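Local coordinates for phosphoserine aminotransferase SerC (Cytophaga hutchinsonii ATCC 33406, PDB 3FFR), which probably catalyses the pyridoxal phosphate-dependent transfer of an amino group from glutamate to 3-phosphohydroxypyruvate, giving phosphoserine in serine biosynthesis, at residues 108-113 against 129-134; 85-90 against 153-158; 76-81 against 96-101. All coordinates share one frame; numbering follows the deposited sequence. Where two conformers were deposited one is given.

Contact 1 (108-113 against 129-134)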
# COMPACT_ATOMS: atom_id res chain seq x y z
N GLU A 108 3.85 26.16 5.84
CA GLU A 108 5.09 26.79 6.31
C GLU A 108 5.60 26.00 7.51
O GLU A 108 4.93 25.89 8.53
CB GLU A 108 4.86 28.23 6.72
CG GLU A 108 4.42 29.12 5.60
CD GLU A 108 4.16 30.56 6.06
OE1 GLU A 108 4.62 30.95 7.15
OE2 GLU A 108 3.47 31.29 5.32
N ALA A 109 6.82 25.51 7.42
CA ALA A 109 7.40 24.70 8.49
C ALA A 109 8.59 25.34 9.18
O ALA A 109 9.51 25.85 8.54
CB ALA A 109 7.82 23.32 7.92
N TYR A 110 8.56 25.32 10.51
CA TYR A 110 9.72 25.68 11.32
C TYR A 110 10.62 24.48 11.36
O TYR A 110 10.17 23.34 11.41
CB TYR A 110 9.33 26.03 12.74
CG TYR A 110 8.44 27.25 12.90
CD1 TYR A 110 8.96 28.53 12.74
CD2 TYR A 110 7.11 27.14 13.30
CE1 TYR A 110 8.17 29.66 12.90
CE2 TYR A 110 6.32 28.25 13.47
CZ TYR A 110 6.86 29.51 13.28
OH TYR A 110 6.06 30.62 13.46
N LYS A 111 11.92 24.74 11.37
CA LYS A 111 12.91 23.71 11.45
C LYS A 111 13.93 23.96 12.55
O LYS A 111 14.54 25.04 12.60
CB LYS A 111 13.66 23.60 10.10
CG LYS A 111 14.76 22.60 10.12
CD LYS A 111 15.35 22.30 8.75
CE LYS A 111 15.78 23.55 8.00
NZ LYS A 111 16.73 23.19 6.90
N GLU A 112 14.03 22.99 13.45
CA GLU A 112 15.06 22.94 14.48
C GLU A 112 16.05 21.91 13.95
O GLU A 112 15.73 20.71 13.87
CB GLU A 112 14.51 22.52 15.83
CG GLU A 112 15.54 22.53 16.94
CD GLU A 112 15.94 23.91 17.39
OE1 GLU A 112 15.16 24.86 17.20
OE2 GLU A 112 17.03 24.04 17.97
N GLU A 113 17.25 22.35 13.61
CA GLU A 113 18.21 21.42 12.93
C GLU A 113 19.45 21.09 13.70
O GLU A 113 19.99 21.92 14.42
CB GLU A 113 18.60 22.03 11.56
CG GLU A 113 19.37 21.06 10.67
CD GLU A 113 19.39 21.47 9.19
OE1 GLU A 113 18.91 22.56 8.85
OE2 GLU A 113 19.90 20.67 8.38
N ALA A 129 4.67 29.45 19.29
CA ALA A 129 3.30 29.24 19.71
C ALA A 129 2.36 28.90 18.57
O ALA A 129 1.38 28.17 18.76
CB ALA A 129 2.78 30.49 20.50
N ASP A 130 2.65 29.44 17.40
CA ASP A 130 1.76 29.24 16.23
C ASP A 130 2.05 27.95 15.45
O ASP A 130 1.42 27.67 14.44
CB ASP A 130 1.71 30.45 15.29
CG ASP A 130 3.02 30.76 14.63
OD1 ASP A 130 4.03 30.09 14.96
OD2 ASP A 130 3.04 31.70 13.80
N ALA A 131 3.01 27.17 15.94
CA ALA A 131 3.25 25.81 15.37
C ALA A 131 2.06 24.94 15.80
O ALA A 131 1.75 24.86 17.00
CB ALA A 131 4.56 25.20 15.88
N GLU A 132 1.42 24.29 14.85
CA GLU A 132 0.22 23.47 15.11
C GLU A 132 0.56 22.06 15.50
O GLU A 132 -0.22 21.38 16.18
CB GLU A 132 -0.71 23.46 13.89
CG GLU A 132 -1.19 24.82 13.52
CD GLU A 132 -1.89 24.86 12.16
OE1 GLU A 132 -2.78 24.01 11.97
OE2 GLU A 132 -1.56 25.76 11.33
N ILE A 133 1.69 21.61 14.97
CA ILE A 133 2.18 20.25 15.24
C ILE A 133 3.68 20.30 15.44
O ILE A 133 4.35 21.23 14.96
CB ILE A 133 1.79 19.24 14.13
CG1 ILE A 133 2.65 19.41 12.88
CG2 ILE A 133 0.25 19.33 13.78
CD1 ILE A 133 2.50 18.24 11.83
N ILE A 134 4.17 19.33 16.20
CA ILE A 134 5.60 19.12 16.48
C ILE A 134 5.90 17.72 15.95
O ILE A 134 5.32 16.74 16.39
CB ILE A 134 5.92 19.19 18.00
CG1 ILE A 134 5.74 20.62 18.52
CG2 ILE A 134 7.35 18.71 18.31
CD1 ILE A 134 5.57 20.71 20.04

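Contact 2 (85-90 against 153-158)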
# COMPACT_ATOMS: atom_id res chain seq x y z
N LYS A 85 1.01 25.99 9.73
CA LYS A 85 2.39 25.78 10.20
C LYS A 85 2.66 24.56 11.04
O LYS A 85 1.89 24.19 11.92
CB LYS A 85 2.82 26.98 11.06
CG LYS A 85 2.68 28.38 10.41
CD LYS A 85 3.43 29.44 11.19
CE LYS A 85 3.28 30.80 10.54
NZ LYS A 85 4.11 31.84 11.22
N SER A 86 3.78 23.94 10.73
CA SER A 86 4.29 22.83 11.51
C SER A 86 5.69 23.15 12.02
O SER A 86 6.32 24.12 11.61
CB SER A 86 4.34 21.58 10.65
OG SER A 86 5.20 21.79 9.54
N PHE A 87 6.16 22.31 12.92
CA PHE A 87 7.52 22.43 13.51
C PHE A 87 8.16 21.06 13.43
O PHE A 87 7.53 20.05 13.81
CB PHE A 87 7.42 22.91 14.96
CG PHE A 87 8.72 22.90 15.72
CD1 PHE A 87 9.18 21.74 16.33
CD2 PHE A 87 9.45 24.05 15.85
CE1 PHE A 87 10.36 21.74 17.00
CE2 PHE A 87 10.65 24.05 16.56
CZ PHE A 87 11.11 22.91 17.12
N HIS A 88 9.40 21.01 12.93
CA HIS A 88 10.11 19.76 12.76
C HIS A 88 11.53 19.79 13.32
O HIS A 88 12.25 20.72 13.08
CB HIS A 88 10.26 19.44 11.25
CG HIS A 88 8.97 19.34 10.50
ND1 HIS A 88 8.49 18.14 10.00
CD2 HIS A 88 8.05 20.28 10.18
CE1 HIS A 88 7.31 18.36 9.43
NE2 HIS A 88 7.02 19.64 9.52
N CYS A 89 11.89 18.73 14.04
CA CYS A 89 13.29 18.48 14.42
C CYS A 89 13.93 17.71 13.27
O CYS A 89 13.49 16.59 12.95
CB CYS A 89 13.41 17.68 15.72
SG CYS A 89 13.14 18.71 17.19
N VAL A 90 14.95 18.29 12.66
CA VAL A 90 15.61 17.71 11.48
C VAL A 90 17.08 17.45 11.73
O VAL A 90 17.82 18.37 12.08
CB VAL A 90 15.45 18.66 10.26
CG1 VAL A 90 16.28 18.16 9.04
CG2 VAL A 90 13.94 18.82 9.90
N ASN A 153 9.68 13.69 25.86
CA ASN A 153 8.73 14.11 26.88
C ASN A 153 8.83 15.57 27.25
O ASN A 153 7.94 16.10 27.93
CB ASN A 153 8.85 13.26 28.15
CG ASN A 153 8.28 11.86 27.99
OD1 ASN A 153 7.58 11.58 27.02
ND2 ASN A 153 8.56 10.99 28.96
N THR A 154 9.90 16.22 26.83
CA THR A 154 10.12 17.62 27.18
C THR A 154 9.36 18.57 26.28
O THR A 154 9.23 19.75 26.57
CB THR A 154 11.59 18.05 27.11
OG1 THR A 154 12.07 17.99 25.76
CG2 THR A 154 12.45 17.21 28.04
N PHE A 155 8.83 18.05 25.19
CA PHE A 155 8.14 18.92 24.20
C PHE A 155 6.73 19.36 24.54
O PHE A 155 6.31 20.45 24.17
CB PHE A 155 8.20 18.31 22.80
CG PHE A 155 9.55 18.49 22.14
CD1 PHE A 155 10.59 17.61 22.40
CD2 PHE A 155 9.79 19.57 21.31
CE1 PHE A 155 11.83 17.79 21.83
CE2 PHE A 155 11.05 19.76 20.74
CZ PHE A 155 12.06 18.87 21.00
N ARG A 156 6.03 18.54 25.31
CA ARG A 156 4.64 18.85 25.63
C ARG A 156 4.46 20.22 26.22
O ARG A 156 3.54 20.95 25.86
CB ARG A 156 3.98 17.86 26.58
CG ARG A 156 2.69 18.51 27.09
CD ARG A 156 2.06 19.25 25.89
NE ARG A 156 1.59 18.25 24.97
CZ ARG A 156 1.44 18.36 23.65
NH1 ARG A 156 1.76 19.44 22.95
NH2 ARG A 156 0.99 17.31 23.02
N ASP A 157 5.33 20.58 27.14
CA ASP A 157 5.17 21.87 27.82
C ASP A 157 5.66 23.07 27.03
O ASP A 157 5.36 24.20 27.38
CB ASP A 157 5.80 21.84 29.20
CG ASP A 157 4.95 21.09 30.21
OD1 ASP A 157 3.78 20.70 29.90
OD2 ASP A 157 5.45 20.91 31.34
N LYS A 158 6.41 22.81 25.97
CA LYS A 158 6.94 23.88 25.12
C LYS A 158 5.85 24.52 24.24
O LYS A 158 5.96 25.67 23.81
CB LYS A 158 8.08 23.37 24.24
CG LYS A 158 9.26 22.87 25.02
CD LYS A 158 10.37 22.45 24.04
CE LYS A 158 11.53 21.76 24.73
NZ LYS A 158 12.23 22.64 25.71

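Contact 3 (76-81 against 96-101)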
# COMPACT_ATOMS: atom_id res chain seq x y z
N ARG A 76 -0.29 12.33 5.14
CA ARG A 76 -1.61 12.37 5.77
C ARG A 76 -1.61 13.19 7.05
O ARG A 76 -2.62 13.84 7.40
CB ARG A 76 -2.19 10.98 6.04
CG ARG A 76 -2.29 10.06 4.84
CD ARG A 76 -2.85 10.73 3.62
NE ARG A 76 -2.97 9.77 2.50
CZ ARG A 76 -3.38 10.11 1.28
NH1 ARG A 76 -3.64 11.39 1.01
NH2 ARG A 76 -3.54 9.17 0.35
N ILE A 77 -0.50 13.17 7.78
CA ILE A 77 -0.38 14.01 8.99
C ILE A 77 -0.56 15.48 8.64
O ILE A 77 -1.34 16.20 9.27
CB ILE A 77 0.98 13.81 9.74
CG1 ILE A 77 0.95 12.45 10.47
CG2 ILE A 77 1.28 14.99 10.72
CD1 ILE A 77 2.33 11.94 10.95
N ILE A 78 0.14 15.92 7.60
CA ILE A 78 0.10 17.34 7.23
C ILE A 78 -1.27 17.69 6.64
O ILE A 78 -1.88 18.73 6.99
CB ILE A 78 1.27 17.71 6.30
CG1 ILE A 78 2.61 17.44 7.00
CG2 ILE A 78 1.20 19.20 5.91
CD1 ILE A 78 3.80 17.37 6.03
N GLN A 79 -1.80 16.82 5.80
CA GLN A 79 -3.13 17.09 5.21
C GLN A 79 -4.26 17.16 6.19
O GLN A 79 -5.18 17.98 6.05
CB GLN A 79 -3.48 16.04 4.14
CG GLN A 79 -2.56 16.10 2.91
CD GLN A 79 -2.74 14.90 1.98
OE1 GLN A 79 -3.18 13.83 2.40
NE2 GLN A 79 -2.39 15.07 0.70
N ASN A 80 -4.22 16.26 7.16
CA ASN A 80 -5.28 16.17 8.17
C ASN A 80 -5.16 17.09 9.36
O ASN A 80 -6.16 17.41 9.99
CB ASN A 80 -5.38 14.75 8.71
CG ASN A 80 -6.11 13.80 7.76
OD1 ASN A 80 -7.37 13.69 7.80
ND2 ASN A 80 -5.33 13.06 6.94
N CYS A 81 -3.95 17.56 9.63
CA CYS A 81 -3.70 18.23 10.89
C CYS A 81 -3.00 19.58 10.90
O CYS A 81 -2.82 20.16 11.95
CB CYS A 81 -2.92 17.31 11.82
SG CYS A 81 -3.66 15.66 12.09
N LYS A 96 14.40 15.16 7.48
CA LYS A 96 14.45 16.24 6.47
C LYS A 96 13.33 16.12 5.42
O LYS A 96 12.67 17.10 5.05
CB LYS A 96 15.79 16.26 5.77
CG LYS A 96 15.94 17.28 4.63
CD LYS A 96 17.39 17.18 4.07
CE LYS A 96 17.67 18.04 2.86
NZ LYS A 96 17.15 17.40 1.59
N ARG A 97 13.11 14.90 4.96
CA ARG A 97 12.10 14.65 3.90
C ARG A 97 10.70 15.00 4.42
O ARG A 97 9.91 15.65 3.71
CB ARG A 97 12.16 13.22 3.36
CG ARG A 97 11.33 13.05 2.06
CD ARG A 97 12.00 13.64 0.79
NE ARG A 97 11.05 13.66 -0.33
CZ ARG A 97 10.41 14.76 -0.71
NH1 ARG A 97 10.72 15.92 -0.18
NH2 ARG A 97 9.50 14.71 -1.70
N PHE A 98 10.43 14.61 5.67
CA PHE A 98 9.12 14.91 6.33
C PHE A 98 8.94 16.41 6.41
O PHE A 98 7.91 16.95 6.05
CB PHE A 98 9.08 14.19 7.69
CG PHE A 98 7.78 14.27 8.43
CD1 PHE A 98 6.61 14.66 7.80
CD2 PHE A 98 7.73 13.80 9.73
CE1 PHE A 98 5.41 14.68 8.51
CE2 PHE A 98 6.52 13.81 10.43
CZ PHE A 98 5.40 14.24 9.83
N TYR A 99 9.98 17.10 6.83
CA TYR A 99 9.95 18.56 6.89
C TYR A 99 9.64 19.14 5.51
O TYR A 99 8.83 20.06 5.38
CB TYR A 99 11.32 19.07 7.42
CG TYR A 99 11.67 20.50 7.05
CD1 TYR A 99 11.07 21.56 7.70
CD2 TYR A 99 12.61 20.77 6.08
CE1 TYR A 99 11.39 22.86 7.37
CE2 TYR A 99 12.93 22.05 5.73
CZ TYR A 99 12.33 23.10 6.39
OH TYR A 99 12.67 24.39 6.04
N GLU A 100 10.28 18.58 4.49
CA GLU A 100 10.08 19.06 3.11
C GLU A 100 8.65 18.87 2.59
O GLU A 100 8.12 19.67 1.82
CB GLU A 100 11.06 18.38 2.14
CG GLU A 100 12.48 18.87 2.33
CD GLU A 100 13.52 18.07 1.58
OE1 GLU A 100 13.19 16.98 1.07
OE2 GLU A 100 14.69 18.52 1.55
N PHE A 101 8.02 17.80 3.04
CA PHE A 101 6.61 17.54 2.65
C PHE A 101 5.72 18.71 3.04
O PHE A 101 4.75 19.03 2.35
CB PHE A 101 6.06 16.27 3.34
CG PHE A 101 6.38 14.99 2.64
CD1 PHE A 101 7.51 14.85 1.84
CD2 PHE A 101 5.54 13.89 2.82
CE1 PHE A 101 7.80 13.64 1.21
CE2 PHE A 101 5.83 12.69 2.22
CZ PHE A 101 6.96 12.56 1.43

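Contact 1 (108-113 against 129-134)
At one margin of the seven-stranded sheet of the pyridoxal phosphate-binding domain, Tyr110 of edge strand 108-113 reaches over to Asp130 and Ala131, in the loop that leads into strand 133-137. The Tyr110 OH donates to Asp130 OD1 at 2.6 Å, a short bond that enters on the syn lone pair, the side facing the other carboxylate oxygen. OD2 of Asp130 accordingly stands only 3.2 Å from the same Tyr110 OH. The acceptor sits at the ring's edge, close to its plane, and OD1 of Asp130 also lies 3.3 Å from Tyr110 CE2. Ring and carboxylate are not coplanar: their planes are 39° apart, and the two side chains cross at about a right angle. Farther back along the ring, Tyr110 CD2 packs obliquely on the methyl of Ala131, CD2 to CB 4.1 Å. The two backbones are not strand partners, for strand 85-90 runs between 108-113 and 133-137, parallel to both, and the tyrosine bridges across it. With CG set beside the backbone N (chi1 -63°), the ring leans toward the loop and past Phe87 of the middle strand. That strand also supplies Lys85, whose NZ binds both the Tyr110 hydroxyl and Asp130 OD2, closing a triangle of polar groups in which the lysine's charge is likely to polarise the hydroxyl and offset that of the carboxylate. A phenylalanine in place of Tyr110 would probably keep the packing on Ala131 but leave Asp130 OD1 without its hydroxyl donor and Lys85 with one partner fewer. Asp130 itself is exposed, and a bound polyethylene glycol molecule, probably from the crystallisation liquor, lies about 4 Å from its side chain. Two residues on, the Glu132 carboxylate accepts from the backbone N of Glu83, Lys84 and Lys85 and pairs with Lys211.

Contact 2 (85-90 against 153-158)
Phe155 points its ring end-on at strand 85-90, where the side chains of Phe87 and Cys89 receive it. These two residues alternate along the strand and therefore project from the same face, and both lie to one side of the Phe155 ring plane. Cys89 SG comes closest to the far end of the ring, 4.0 Å from Phe155 CZ. It is a sulfur-aromatic contact of oblique kind: the sulfur is 5.0 Å from the Phe155 ring centroid and 56° off the ring normal. Phe87 meets the ring obliquely, with CE1 4.3 Å from CE2 of Phe155. The two phenyl planes are inclined at about 50°, too steep for a parallel stack. What brings Phe155 inward is a first torsion of -77°, which sets CG beside the backbone N, anti to the carbonyl carbon. The loop behind it is pinned by Lys158, whose N bonds to Phe155 O at 3.0 Å and whose NZ reaches the carbonyls of Pro122 and Ile125. On the other face of the strand Ser86 OG and His88 NE2 share a hydrogen bond of 2.8 Å. That face is covered by helix 93-104, while Phe155, from the loop that follows helix 149-152 and precedes strand 163-167 in the chain, covers the opposite one together with Phe120 and touches Leu136 of neighbouring strand 133-137.

Contact 3 (76-81 against 96-101)
Ile78 is the bump here: its CD1 pushes from helix 70-81 into the hollow between Phe98 and Phe101, one turn apart on helix 93-104. The methyl sits 3.7 Å from Phe101 CB and, along the adjoining wall of the notch, Ile78 CD1 is 4.0 Å from Phe98 CE1. Ile78 was modelled in two conformers, so this fit holds for the one described. Ile77 offers a second bump, its CD1 lying obliquely 4.0 Å from CZ of Phe98. The Phe98 ring thus has both isoleucine tips at its outer end, carried there by a first torsion of -174° that swings CG anti to the backbone N. Both helices lie on the same face of the large domain's sheet, as in other fold-type I pyridoxal phosphate enzymes, separated in sequence by strand 85-90, and their segments cross at -34° with axes 10.7 Å apart. Sheet residues floor the groove, Ile133 and Phe165 under Ile77 and Cys135 under Phe98. Only the root of Phe101 fills the gap; its ring turns away from 76-81 to meet Trp74 edge-to-face and Thr224 of the second subunit, while Phe98 stacks on Trp74.

All three contacts gather round strand 85-90 of the large domain. Contacts 1 and 2 have centres 7 Å apart and share the sheet run 133-137, 85-90, 108-113; contact 3 lies 11 Å from contact 1 and 14 Å from contact 2. Along the chain, helix 70-81, strand 85-90, helix 93-104 and strand 108-113 follow in order, the last three forming a β-α-β crossover. Contact 3 closes before contact 1 opens, contact 2 spans all of contact 1, and contacts 2 and 3 interlock, their segments alternating along the chain. Contact 1 ties the sheet's edge strand to a loop, contact 2 sets a covering loop on one face, and contact 3 locks two helices together on the other.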